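Local coordinates for armadillo repeat protein arm00016 (Synthetic construct, PDB 4D4E) that probably binds extended peptides through the inner groove of its armadillo superhelix, having been designed computationally as a scaffold for modular peptide recognition, at residues K61-A66 / L98-K103; S141-L146 / A160-I165; E195-A200 / E236-N241. One frame throughout, in Å; residues are numbered along the deposited sequence.

Contact 1. Residues K61-A66 / L98-K103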
ATOM      1  N   LYS A  61     -16.226  -5.464  -7.509  1.00 25.55           N
ATOM      2  CA  LYS A  61     -17.101  -4.902  -8.501  1.00 30.93           C
ATOM      3  C   LYS A  61     -17.660  -3.543  -8.077  1.00 29.28           C
ATOM      4  O   LYS A  61     -18.012  -2.740  -8.945  1.00 31.28           O
ATOM      5  CB  LYS A  61     -18.231  -5.866  -8.826  1.00 37.11           C
ATOM      6  CG  LYS A  61     -19.052  -5.440 -10.018  1.00 50.23           C
ATOM      7  CD  LYS A  61     -20.492  -5.888  -9.830  1.00 54.24           C
ATOM      8  CE  LYS A  61     -21.477  -4.952 -10.522  1.00 50.23           C
ATOM      9  NZ  LYS A  61     -22.766  -5.153  -9.825  1.00 53.20           N
ATOM     10  N   LEU A  62     -17.743  -3.285  -6.764  1.00 27.73           N
ATOM     11  CA  LEU A  62     -18.135  -1.966  -6.234  1.00 28.79           C
ATOM     12  C   LEU A  62     -17.115  -0.856  -6.479  1.00 29.36           C
ATOM     13  O   LEU A  62     -17.445   0.316  -6.273  1.00 30.89           O
ATOM     14  CB  LEU A  62     -18.442  -2.043  -4.713  1.00 29.90           C
ATOM     15  CG  LEU A  62     -19.753  -2.734  -4.308  1.00 27.38           C
ATOM     16  CD1 LEU A  62     -19.925  -2.844  -2.804  1.00 25.75           C
ATOM     17  CD2 LEU A  62     -20.954  -2.039  -4.980  1.00 27.80           C
ATOM     18  N   LEU A  63     -15.891  -1.221  -6.903  1.00 29.56           N
ATOM     19  CA  LEU A  63     -14.827  -0.261  -7.159  1.00 32.89           C
ATOM     20  C   LEU A  63     -15.093   0.486  -8.442  1.00 36.56           C
ATOM     21  O   LEU A  63     -14.407   1.437  -8.737  1.00 33.03           O
ATOM     22  CB  LEU A  63     -13.431  -0.916  -7.231  1.00 32.95           C
ATOM     23  CG  LEU A  63     -12.999  -1.759  -6.021  1.00 31.03           C
ATOM     24  CD1 LEU A  63     -11.572  -2.323  -6.137  1.00 30.26           C
ATOM     25  CD2 LEU A  63     -13.237  -0.979  -4.712  1.00 30.52           C
ATOM     26  N   ASP A  64     -16.102   0.055  -9.186  1.00 41.48           N
ATOM     27  CA  ASP A  64     -16.553   0.822 -10.359  1.00 48.14           C
ATOM     28  C   ASP A  64     -17.859   1.570 -10.179  1.00 45.91           C
ATOM     29  O   ASP A  64     -18.349   2.171 -11.126  1.00 44.51           O
ATOM     30  CB  ASP A  64     -16.675  -0.078 -11.563  1.00 48.69           C
ATOM     31  CG  ASP A  64     -15.425  -0.142 -12.297  1.00 59.78           C
ATOM     32  OD1 ASP A  64     -14.892   0.960 -12.588  1.00 64.75           O
ATOM     33  OD2 ASP A  64     -14.946  -1.279 -12.518  1.00 65.98           O
ATOM     34  N   ASP A  65     -18.392   1.540  -8.960  1.00 43.97           N
ATOM     35  CA  ASP A  65     -19.671   2.162  -8.640  1.00 40.88           C
ATOM     36  C   ASP A  65     -19.739   3.657  -8.967  1.00 38.56           C
ATOM     37  O   ASP A  65     -18.710   4.340  -8.959  1.00 39.34           O
ATOM     38  CB  ASP A  65     -20.015   1.935  -7.179  1.00 38.93           C
ATOM     39  CG  ASP A  65     -21.427   2.290  -6.886  1.00 42.76           C
ATOM     40  OD1 ASP A  65     -22.271   1.410  -7.133  1.00 37.38           O
ATOM     41  OD2 ASP A  65     -21.693   3.467  -6.486  1.00 41.01           O
ATOM     42  N   ALA A  66     -20.960   4.153  -9.258  1.00 39.92           N
ATOM     43  CA  ALA A  66     -21.198   5.585  -9.528  1.00 37.69           C
ATOM     44  C   ALA A  66     -20.908   6.478  -8.276  1.00 37.99           C
ATOM     45  O   ALA A  66     -20.415   7.599  -8.413  1.00 39.13           O
ATOM     46  CB  ALA A  66     -22.634   5.808 -10.023  1.00 37.94           C
ATOM     47  N   LEU A  98      -6.618  -6.120  -8.163  1.00 26.34           N
ATOM     48  CA  LEU A  98      -5.426  -5.329  -8.326  1.00 25.75           C
ATOM     49  C   LEU A  98      -5.523  -4.268  -9.395  1.00 27.06           C
ATOM     50  O   LEU A  98      -5.163  -3.118  -9.150  1.00 26.50           O
ATOM     51  CB  LEU A  98      -4.224  -6.240  -8.572  1.00 29.80           C
ATOM     52  CG  LEU A  98      -3.335  -6.652  -7.409  1.00 31.26           C
ATOM     53  CD1 LEU A  98      -4.049  -6.843  -6.078  1.00 33.39           C
ATOM     54  CD2 LEU A  98      -2.467  -7.860  -7.799  1.00 35.56           C
ATOM     55  N   SER A  99      -5.958  -4.636 -10.601  1.00 28.36           N
ATOM     56  CA  SER A  99      -6.142  -3.603 -11.622  1.00 29.73           C
ATOM     57  C   SER A  99      -7.129  -2.445 -11.229  1.00 26.08           C
ATOM     58  O   SER A  99      -6.787  -1.263 -11.377  1.00 27.83           O
ATOM     59  CB  SER A  99      -6.459  -4.209 -12.994  1.00 32.52           C
ATOM     60  OG  SER A  99      -5.197  -4.597 -13.539  1.00 37.28           O
ATOM     61  N   PRO A 100      -8.297  -2.770 -10.682  1.00 24.86           N
ATOM     62  CA  PRO A 100      -9.137  -1.627 -10.248  1.00 25.19           C
ATOM     63  C   PRO A 100      -8.486  -0.835  -9.137  1.00 24.73           C
ATOM     64  O   PRO A 100      -8.714   0.377  -9.091  1.00 24.94           O
ATOM     65  CB  PRO A 100     -10.419  -2.284  -9.720  1.00 25.22           C
ATOM     66  CG  PRO A 100     -10.358  -3.703 -10.183  1.00 27.42           C
ATOM     67  CD  PRO A 100      -8.938  -4.070 -10.411  1.00 28.67           C
ATOM     68  N   LEU A 101      -7.705  -1.479  -8.245  1.00 22.84           N
ATOM     69  CA  LEU A 101      -7.080  -0.676  -7.163  1.00 24.54           C
ATOM     70  C   LEU A 101      -6.116   0.332  -7.787  1.00 25.25           C
ATOM     71  O   LEU A 101      -6.104   1.482  -7.424  1.00 26.71           O
ATOM     72  CB  LEU A 101      -6.344  -1.526  -6.137  1.00 24.07           C
ATOM     73  CG  LEU A 101      -7.250  -2.277  -5.193  1.00 26.70           C
ATOM     74  CD1 LEU A 101      -6.385  -3.166  -4.294  1.00 27.21           C
ATOM     75  CD2 LEU A 101      -8.132  -1.320  -4.382  1.00 26.54           C
ATOM     76  N   VAL A 102      -5.358  -0.117  -8.788  1.00 26.22           N
ATOM     77  CA  VAL A 102      -4.370   0.755  -9.466  1.00 26.90           C
ATOM     78  C   VAL A 102      -5.036   1.881 -10.239  1.00 27.45           C
ATOM     79  O   VAL A 102      -4.473   2.989 -10.277  1.00 30.72           O
ATOM     80  CB  VAL A 102      -3.554  -0.022 -10.522  1.00 26.40           C
ATOM     81  CG1 VAL A 102      -2.791   0.913 -11.479  1.00 28.47           C
ATOM     82  CG2 VAL A 102      -2.652  -0.987  -9.846  1.00 25.61           C
ATOM     83  N   LYS A 103      -6.153   1.571 -10.916  1.00 24.61           N
ATOM     84  CA  LYS A 103      -6.942   2.582 -11.626  1.00 26.88           C
ATOM     85  C   LYS A 103      -7.344   3.701 -10.632  1.00 28.66           C
ATOM     86  O   LYS A 103      -7.443   4.878 -11.020  1.00 26.03           O
ATOM     87  CB  LYS A 103      -8.194   1.955 -12.278  1.00 30.05           C
ATOM     88  CG  LYS A 103      -9.300   2.901 -12.749  1.00 34.30           C
ATOM     89  CD  LYS A 103     -10.418   2.194 -13.499  1.00 41.43           C
ATOM     90  CE  LYS A 103     -11.150   1.116 -12.700  1.00 47.98           C
ATOM     91  NZ  LYS A 103     -11.476   1.443 -11.269  1.00 62.63           N
TER
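Apolar packing carries most of this contact, and it is delivered by one side chain from the turn, L63. The CA atoms of L63 and P100 approach to 6.6 Å, the nearest backbone pair. L63 is directed at helix 98-103 with CG beside the backbone N (chi1 -55°) and CD1 anti to CA (chi2 -177°), so the extended chain puts CD1 at its tip. That methyl lies 3.8 Å from P100 CB, while L63 CB follows at 4.1 Å from the same P100 CB. The leucine and the proline cross at about a right angle. L101 starts out pointing away from the turn, yet its branch brings CD2 back to within 4.0 Å of L63 CD1, the two chains crossing obliquely.

Electrostatics act at the exposed edge. The K103 chain leaves with CG anti to the backbone N and then bends at chi3 and chi4, which curls its end toward the turn. There K103 NZ and D64 OD1 form a long salt bridge of 3.7 Å, the chains crossing at about a right angle; K103 CE is equally close to OD1. At this length, and with both residues exposed, the pairing is probably loose.

Behind the interface, L63 also rests on V75 and I78 of helix 68-81, and L101 on A119, I120 and I123 of helix 110-124, so each leucine also packs on the long helix that follows its own segment. A buried leucine packed between the end of one short helix and the next short helix, with an exposed ion pair beside it, is the stacking expected in an armadillo solenoid.

Contact 2. Residues S141-L146 / A160-I165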
ATOM      1  N   SER A 141       4.713   2.874 -11.173  1.00 26.31           N
ATOM      2  CA  SER A 141       4.736   4.261 -11.611  1.00 29.88           C
ATOM      3  C   SER A 141       3.738   5.225 -10.883  1.00 30.99           C
ATOM      4  O   SER A 141       4.125   6.353 -10.535  1.00 30.49           O
ATOM      5  CB  SER A 141       4.547   4.368 -13.131  1.00 34.11           C
ATOM      6  OG  SER A 141       5.830   4.227 -13.730  1.00 42.79           O
ATOM      7  N   PRO A 142       2.460   4.809 -10.719  1.00 28.54           N
ATOM      8  CA  PRO A 142       1.546   5.742 -10.076  1.00 27.85           C
ATOM      9  C   PRO A 142       1.897   5.920  -8.602  1.00 29.24           C
ATOM     10  O   PRO A 142       1.701   7.026  -8.061  1.00 27.11           O
ATOM     11  CB  PRO A 142       0.167   5.066 -10.221  1.00 26.47           C
ATOM     12  CG  PRO A 142       0.430   3.667 -10.574  1.00 28.22           C
ATOM     13  CD  PRO A 142       1.722   3.719 -11.377  1.00 27.61           C
ATOM     14  N   LEU A 143       2.399   4.848  -7.966  1.00 28.40           N
ATOM     15  CA  LEU A 143       2.841   4.930  -6.564  1.00 29.89           C
ATOM     16  C   LEU A 143       3.985   5.917  -6.441  1.00 31.53           C
ATOM     17  O   LEU A 143       3.982   6.747  -5.520  1.00 31.24           O
ATOM     18  CB  LEU A 143       3.239   3.559  -5.990  1.00 28.35           C
ATOM     19  CG  LEU A 143       2.147   2.536  -5.668  1.00 27.30           C
ATOM     20  CD1 LEU A 143       2.739   1.213  -5.147  1.00 25.97           C
ATOM     21  CD2 LEU A 143       1.221   3.107  -4.582  1.00 28.22           C
ATOM     22  N   VAL A 144       4.944   5.856  -7.374  1.00 29.15           N
ATOM     23  CA  VAL A 144       6.083   6.764  -7.317  1.00 31.06           C
ATOM     24  C   VAL A 144       5.589   8.229  -7.403  1.00 32.94           C
ATOM     25  O   VAL A 144       6.103   9.128  -6.688  1.00 34.84           O
ATOM     26  CB  VAL A 144       7.126   6.387  -8.394  1.00 30.17           C
ATOM     27  CG1 VAL A 144       7.946   7.596  -8.920  1.00 31.31           C
ATOM     28  CG2 VAL A 144       7.977   5.201  -7.907  1.00 28.23           C
ATOM     29  N   LYS A 145       4.606   8.440  -8.281  1.00 34.21           N
ATOM     30  CA  LYS A 145       3.938   9.720  -8.434  1.00 36.12           C
ATOM     31  C   LYS A 145       3.249  10.187  -7.167  1.00 35.63           C
ATOM     32  O   LYS A 145       3.303  11.356  -6.869  1.00 34.34           O
ATOM     33  CB  LYS A 145       2.941   9.681  -9.572  1.00 42.55           C
ATOM     34  CG  LYS A 145       3.374  10.512 -10.759  1.00 48.76           C
ATOM     35  CD  LYS A 145       2.340  11.608 -11.050  1.00 56.36           C
ATOM     36  CE  LYS A 145       1.318  11.120 -12.058  1.00 58.57           C
ATOM     37  NZ  LYS A 145       1.101   9.663 -11.823  1.00 55.09           N
ATOM     38  N   LEU A 146       2.634   9.279  -6.402  1.00 30.93           N
ATOM     39  CA  LEU A 146       1.962   9.681  -5.207  1.00 32.70           C
ATOM     40  C   LEU A 146       2.934  10.030  -4.089  1.00 37.79           C
ATOM     41  O   LEU A 146       2.529  10.694  -3.133  1.00 35.44           O
ATOM     42  CB  LEU A 146       0.933   8.659  -4.768  1.00 31.39           C
ATOM     43  CG  LEU A 146      -0.148   8.361  -5.810  1.00 32.48           C
ATOM     44  CD1 LEU A 146      -0.863   7.116  -5.362  1.00 30.93           C
ATOM     45  CD2 LEU A 146      -1.107   9.546  -5.880  1.00 30.50           C
ATOM     46  N   ALA A 160       4.694   3.739   2.496  1.00 21.27           N
ATOM     47  CA  ALA A 160       4.520   2.424   3.166  1.00 23.53           C
ATOM     48  C   ALA A 160       4.403   1.310   2.088  1.00 23.51           C
ATOM     49  O   ALA A 160       4.976   0.180   2.238  1.00 24.89           O
ATOM     50  CB  ALA A 160       3.271   2.446   4.093  1.00 24.85           C
ATOM     51  N   ALA A 161       3.734   1.632   0.978  1.00 23.58           N
ATOM     52  CA  ALA A 161       3.630   0.653  -0.136  1.00 25.13           C
ATOM     53  C   ALA A 161       4.998   0.452  -0.789  1.00 26.65           C
ATOM     54  O   ALA A 161       5.369  -0.657  -1.100  1.00 25.70           O
ATOM     55  CB  ALA A 161       2.579   1.119  -1.174  1.00 26.96           C
ATOM     56  N   ILE A 162       5.725   1.541  -1.037  1.00 26.03           N
ATOM     57  CA  ILE A 162       7.022   1.453  -1.676  1.00 26.31           C
ATOM     58  C   ILE A 162       8.022   0.703  -0.768  1.00 27.74           C
ATOM     59  O   ILE A 162       8.749  -0.164  -1.238  1.00 27.09           O
ATOM     60  CB  ILE A 162       7.603   2.833  -2.015  1.00 29.83           C
ATOM     61  CG1 ILE A 162       6.754   3.576  -3.074  1.00 28.64           C
ATOM     62  CG2 ILE A 162       9.130   2.725  -2.349  1.00 27.89           C
ATOM     63  CD1 ILE A 162       6.556   2.886  -4.414  1.00 29.10           C
ATOM     64  N   ALA A 163       8.040   1.033   0.522  1.00 28.58           N
ATOM     65  CA  ALA A 163       8.830   0.282   1.519  1.00 27.85           C
ATOM     66  C   ALA A 163       8.523  -1.241   1.433  1.00 26.54           C
ATOM     67  O   ALA A 163       9.465  -2.077   1.384  1.00 27.32           O
ATOM     68  CB  ALA A 163       8.590   0.819   2.952  1.00 26.54           C
ATOM     69  N   ASN A 164       7.232  -1.592   1.453  1.00 27.03           N
ATOM     70  CA  ASN A 164       6.811  -3.005   1.385  1.00 26.88           C
ATOM     71  C   ASN A 164       7.291  -3.695   0.095  1.00 26.04           C
ATOM     72  O   ASN A 164       7.762  -4.817   0.127  1.00 27.80           O
ATOM     73  CB  ASN A 164       5.304  -3.169   1.520  1.00 25.52           C
ATOM     74  CG  ASN A 164       4.802  -2.780   2.876  1.00 25.43           C
ATOM     75  OD1 ASN A 164       5.593  -2.531   3.737  1.00 26.22           O
ATOM     76  ND2 ASN A 164       3.482  -2.705   3.066  1.00 25.32           N
ATOM     77  N   ILE A 165       7.179  -3.009  -1.027  1.00 24.21           N
ATOM     78  CA  ILE A 165       7.735  -3.530  -2.259  1.00 25.04           C
ATOM     79  C   ILE A 165       9.286  -3.713  -2.193  1.00 25.71           C
ATOM     80  O   ILE A 165       9.832  -4.775  -2.616  1.00 24.94           O
ATOM     81  CB  ILE A 165       7.266  -2.674  -3.474  1.00 24.96           C
ATOM     82  CG1 ILE A 165       5.751  -2.837  -3.745  1.00 24.75           C
ATOM     83  CG2 ILE A 165       7.945  -3.129  -4.748  1.00 23.35           C
ATOM     84  CD1 ILE A 165       5.162  -1.599  -4.416  1.00 22.93           C
TER
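All of the evidence here is apolar: four carbon-carbon approaches and no polar partner between the segments. L143 is the hub. Its CG stands beside the backbone N and CD1 is anti to CA (chi2 178°), so the chain reaches straight at helix 160-165. Both its methyls border A161 CB, CD1 the nearer at 4.0 Å, and CD1 goes on to meet I165 CD1 tip to tip at 3.8 Å, the two chains crossing obliquely.

I162 packs back onto the leucine from the other helix. Its chi2 of -58° folds CD1 round instead of extending it, and this methyl lands on the base of the leucine, 3.7 Å from L143 CB. The same I162 CD1 is a looser neighbour of V144 CG2, at 4.4 Å.

The segment axes come no closer than 10.2 Å and run at 132° to each other, an oblique crossing, nearer antiparallel than parallel, bridged by these side chains. Helix 110-124 closes one flank, where L143 touches I120 and I165 touches A124. L176 of helix 170-178 packs on both isoleucines, and the far face of 160-165 lies against helix 194-208 through A160 and A163.

Contact 3. Residues E195-A200 / E236-N241. With GOL (glycerol), chain C.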
ATOM      1  N   GLU A 195       6.259   9.652  10.531  1.00 32.94           N
ATOM      2  CA  GLU A 195       5.749   8.400   9.999  1.00 32.14           C
ATOM      3  C   GLU A 195       6.278   8.225   8.603  1.00 26.84           C
ATOM      4  O   GLU A 195       6.732   7.149   8.258  1.00 26.67           O
ATOM      5  CB  GLU A 195       4.219   8.388  10.016  1.00 35.17           C
ATOM      6  CG  GLU A 195       3.638   7.976  11.340  1.00 45.28           C
ATOM      7  CD  GLU A 195       4.477   6.913  12.039  1.00 50.64           C
ATOM      8  OE1 GLU A 195       4.863   5.942  11.348  1.00 58.35           O
ATOM      9  OE2 GLU A 195       4.743   7.049  13.275  1.00 52.26           O
ATOM     10  N   VAL A 196       6.241   9.317   7.827  1.00 26.41           N
ATOM     11  CA  VAL A 196       6.756   9.332   6.484  1.00 26.23           C
ATOM     12  C   VAL A 196       8.266   9.052   6.464  1.00 26.14           C
ATOM     13  O   VAL A 196       8.699   8.164   5.755  1.00 25.28           O
ATOM     14  CB  VAL A 196       6.381  10.598   5.710  1.00 28.63           C
ATOM     15  CG1 VAL A 196       7.169  10.690   4.381  1.00 30.22           C
ATOM     16  CG2 VAL A 196       4.884  10.618   5.456  1.00 29.48           C
ATOM     17  N   ILE A 197       9.053   9.822   7.219  1.00 25.33           N
ATOM     18  CA  ILE A 197      10.473   9.537   7.374  1.00 25.78           C
ATOM     19  C   ILE A 197      10.794   8.078   7.700  1.00 22.90           C
ATOM     20  O   ILE A 197      11.649   7.513   7.058  1.00 23.90           O
ATOM     21  CB  ILE A 197      11.140  10.442   8.470  1.00 24.42           C
ATOM     22  CG1 ILE A 197      11.126  11.928   8.024  1.00 20.59           C
ATOM     23  CG2 ILE A 197      12.508   9.876   8.888  1.00 21.82           C
ATOM     24  CD1 ILE A 197      11.170  12.793   9.224  1.00 21.88           C
ATOM     25  N   LYS A 198      10.132   7.478   8.678  1.00 23.21           N
ATOM     26  CA  LYS A 198      10.504   6.093   9.064  1.00 27.27           C
ATOM     27  C   LYS A 198      10.220   5.087   7.894  1.00 26.39           C
ATOM     28  O   LYS A 198      10.964   4.151   7.690  1.00 27.92           O
ATOM     29  CB  LYS A 198       9.796   5.634  10.360  1.00 30.84           C
ATOM     30  CG  LYS A 198      10.262   6.383  11.592  1.00 32.00           C
ATOM     31  CD  LYS A 198       9.735   5.751  12.847  1.00 35.58           C
ATOM     32  CE  LYS A 198       8.256   5.908  13.024  1.00 39.55           C
ATOM     33  NZ  LYS A 198       8.022   5.465  14.440  1.00 47.84           N
ATOM     34  N   ASN A 199       9.169   5.306   7.118  1.00 27.00           N
ATOM     35  CA  ASN A 199       8.901   4.368   5.992  1.00 26.34           C
ATOM     36  C   ASN A 199       9.941   4.607   4.849  1.00 25.20           C
ATOM     37  O   ASN A 199      10.337   3.666   4.198  1.00 24.22           O
ATOM     38  CB  ASN A 199       7.494   4.557   5.429  1.00 24.79           C
ATOM     39  CG  ASN A 199       6.377   4.150   6.408  1.00 32.22           C
ATOM     40  OD1 ASN A 199       6.558   3.256   7.215  1.00 36.37           O
ATOM     41  ND2 ASN A 199       5.193   4.796   6.301  1.00 31.22           N
ATOM     42  N   ALA A 200      10.286   5.887   4.562  1.00 24.82           N
ATOM     43  CA  ALA A 200      11.338   6.202   3.603  1.00 25.47           C
ATOM     44  C   ALA A 200      12.682   5.565   4.006  1.00 28.01           C
ATOM     45  O   ALA A 200      13.411   5.004   3.171  1.00 28.83           O
ATOM     46  CB  ALA A 200      11.470   7.739   3.406  1.00 22.59           C
ATOM     47  N   GLU A 236      14.212   9.752  18.674  1.00 38.16           N
ATOM     48  CA  GLU A 236      15.381   8.846  18.719  1.00 42.07           C
ATOM     49  C   GLU A 236      15.178   7.556  17.900  1.00 36.55           C
ATOM     50  O   GLU A 236      16.095   6.988  17.410  1.00 37.46           O
ATOM     51  CB  GLU A 236      15.900   8.596  20.147  1.00 48.52           C
ATOM     52  CG  GLU A 236      15.408   7.367  20.893  1.00 54.84           C
ATOM     53  CD  GLU A 236      16.321   7.070  22.070  1.00 65.49           C
ATOM     54  OE1 GLU A 236      17.564   7.018  21.868  1.00 66.49           O
ATOM     55  OE2 GLU A 236      15.809   6.942  23.203  1.00 72.75           O
ATOM     56  N   GLU A 237      13.942   7.156  17.739  1.00 39.27           N
ATOM     57  CA  GLU A 237      13.632   5.979  16.922  1.00 43.43           C
ATOM     58  C   GLU A 237      14.066   6.249  15.471  1.00 37.94           C
ATOM     59  O   GLU A 237      14.719   5.423  14.869  1.00 39.65           O
ATOM     60  CB  GLU A 237      12.135   5.637  17.057  1.00 45.73           C
ATOM     61  CG  GLU A 237      11.627   4.494  16.198  1.00 59.88           C
ATOM     62  CD  GLU A 237      12.189   3.137  16.601  1.00 65.33           C
ATOM     63  OE1 GLU A 237      12.970   3.057  17.585  1.00 72.80           O
ATOM     64  OE2 GLU A 237      11.837   2.142  15.919  1.00 74.49           O
ATOM     65  N   VAL A 238      13.678   7.398  14.927  1.00 32.69           N
ATOM     66  CA  VAL A 238      14.156   7.870  13.619  1.00 31.52           C
ATOM     67  C   VAL A 238      15.694   7.882  13.526  1.00 31.03           C
ATOM     68  O   VAL A 238      16.226   7.375  12.541  1.00 28.75           O
ATOM     69  CB  VAL A 238      13.608   9.283  13.282  1.00 32.52           C
ATOM     70  CG1 VAL A 238      14.196   9.837  11.986  1.00 29.50           C
ATOM     71  CG2 VAL A 238      12.080   9.305  13.236  1.00 31.39           C
ATOM     72  N   GLN A 239      16.410   8.473  14.510  1.00 29.85           N
ATOM     73  CA  GLN A 239      17.893   8.467  14.491  1.00 29.32           C
ATOM     74  C   GLN A 239      18.427   7.044  14.342  1.00 28.74           C
ATOM     75  O   GLN A 239      19.370   6.799  13.601  1.00 26.91           O
ATOM     76  CB  GLN A 239      18.536   9.076  15.789  1.00 30.89           C
ATOM     77  CG  GLN A 239      18.015  10.441  16.164  1.00 28.54           C
ATOM     78  CD  GLN A 239      18.747  11.028  17.362  1.00 32.34           C
ATOM     79  OE1 GLN A 239      19.535  10.353  18.016  1.00 30.69           O
ATOM     80  NE2 GLN A 239      18.538  12.309  17.607  1.00 28.98           N
ATOM     81  N   LYS A 240      17.819   6.135  15.092  1.00 30.71           N
ATOM     82  CA  LYS A 240      18.283   4.779  15.205  1.00 34.96           C
ATOM     83  C   LYS A 240      18.050   4.001  13.910  1.00 31.87           C
ATOM     84  O   LYS A 240      18.942   3.324  13.410  1.00 27.93           O
ATOM     85  CB  LYS A 240      17.503   4.104  16.319  1.00 40.45           C
ATOM     86  CG  LYS A 240      18.156   4.270  17.671  1.00 49.19           C
ATOM     87  CD  LYS A 240      17.207   3.824  18.760  1.00 54.00           C
ATOM     88  CE  LYS A 240      17.990   3.589  20.037  1.00 65.57           C
ATOM     89  NZ  LYS A 240      17.076   3.100  21.102  1.00 71.46           N
ATOM     90  N   ASN A 241      16.839   4.131  13.365  1.00 31.29           N
ATOM     91  CA  ASN A 241      16.531   3.568  12.048  1.00 29.10           C
ATOM     92  C   ASN A 241      17.462   4.067  10.972  1.00 30.63           C
ATOM     93  O   ASN A 241      17.887   3.281  10.134  1.00 29.10           O
ATOM     94  CB  ASN A 241      15.090   3.852  11.693  1.00 29.95           C
ATOM     95  CG  ASN A 241      14.140   3.171  12.674  1.00 32.35           C
ATOM     96  OD1 ASN A 241      14.600   2.431  13.536  1.00 33.28           O
ATOM     97  ND2 ASN A 241      12.861   3.443  12.577  1.00 32.68           N
TER
HETATM   98  C1  GOL C1250      15.410   1.316   8.543  1.00 55.62           C
HETATM   99  O1  GOL C1250      16.707   1.000   9.110  1.00 48.06           O
HETATM  100  C2  GOL C1250      14.271   1.279   9.560  1.00 51.70           C
HETATM  101  O2  GOL C1250      13.979  -0.104   9.730  1.00 61.10           O
HETATM  102  C3  GOL C1250      12.955   1.990   9.131  1.00 57.46           C
HETATM  103  O3  GOL C1250      12.524   3.241   9.753  1.00 38.10           O
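E195 opens the segment without reaching helix 236-241; its carboxylate turns along its own helix, where OE2 makes a long salt bridge of 3.8 Å to K198 NZ. This would steady the end of the lysine chain, though weakly.

I197 gives the tightest apolar approach. It points at the second helix with CG2 anti to the backbone N, and that methyl meets V238 CG1 at 3.5 Å, the two side chains crossing at about a right angle. L230 and H233, in the loop that leads into helix 236-248, also touch I197.

K198 covers most of the remaining interface by its aliphatic part, lying alongside the second helix and crossing the side chains of V238 and E237 at about a right angle. K198 CG rests on V238 CG2 at 3.8 Å, so V238 divides its two methyls between neighbouring residues. Further out, K198 CD packs 4.0 Å from E237 CG and also borders the amide end of N241. The bend at chi3 (-69°) turns the ammonium toward E195; NZ remains 5.3 Å from E237 OE2, so opposite charges attract at most at a distance.

The backbone of K198 takes part as well. A glycerol, probably from the crystallisation liquor, bridges the helices: its O3 donates to K198 O at 2.7 Å. N241 ND2 adds a weak bond to that same O3, 2.9 Å long but strongly bent (N-H...O angle 117°). The other end of the glycerol is held by O1 donating to N241 O, at 2.8 Å, while its C2 lies against the asparagine CB.

With the glycerol as an incidental bridge, the two segments run almost parallel, at 16°, as neighbouring long helices do when they stack side by side in an armadillo solenoid.

In the fold
From the N terminus the three contacts come in series, none nested in or crossing another. Contact 1 closes a 31-residue loop containing helices 68-81 and 86-94, and so ties the turn after helix 56-61 to helix 98-103. Contact 2 closes the shortest loop, 13 residues, joining helix 140-146 to helix 152-166 near the centre of the chain. Contact 3 spans 35 residues, with helices 212-221 and 223-229 inside its loop, and pairs two long helices. Contacts 2 and 3 touch, A163 CB lying 3.6 Å from N199 O, whereas the centres of contacts 1 and 3 are 33 Å apart on opposite sides of the chain's centre. Together they sample successive layers of one elongated solenoid.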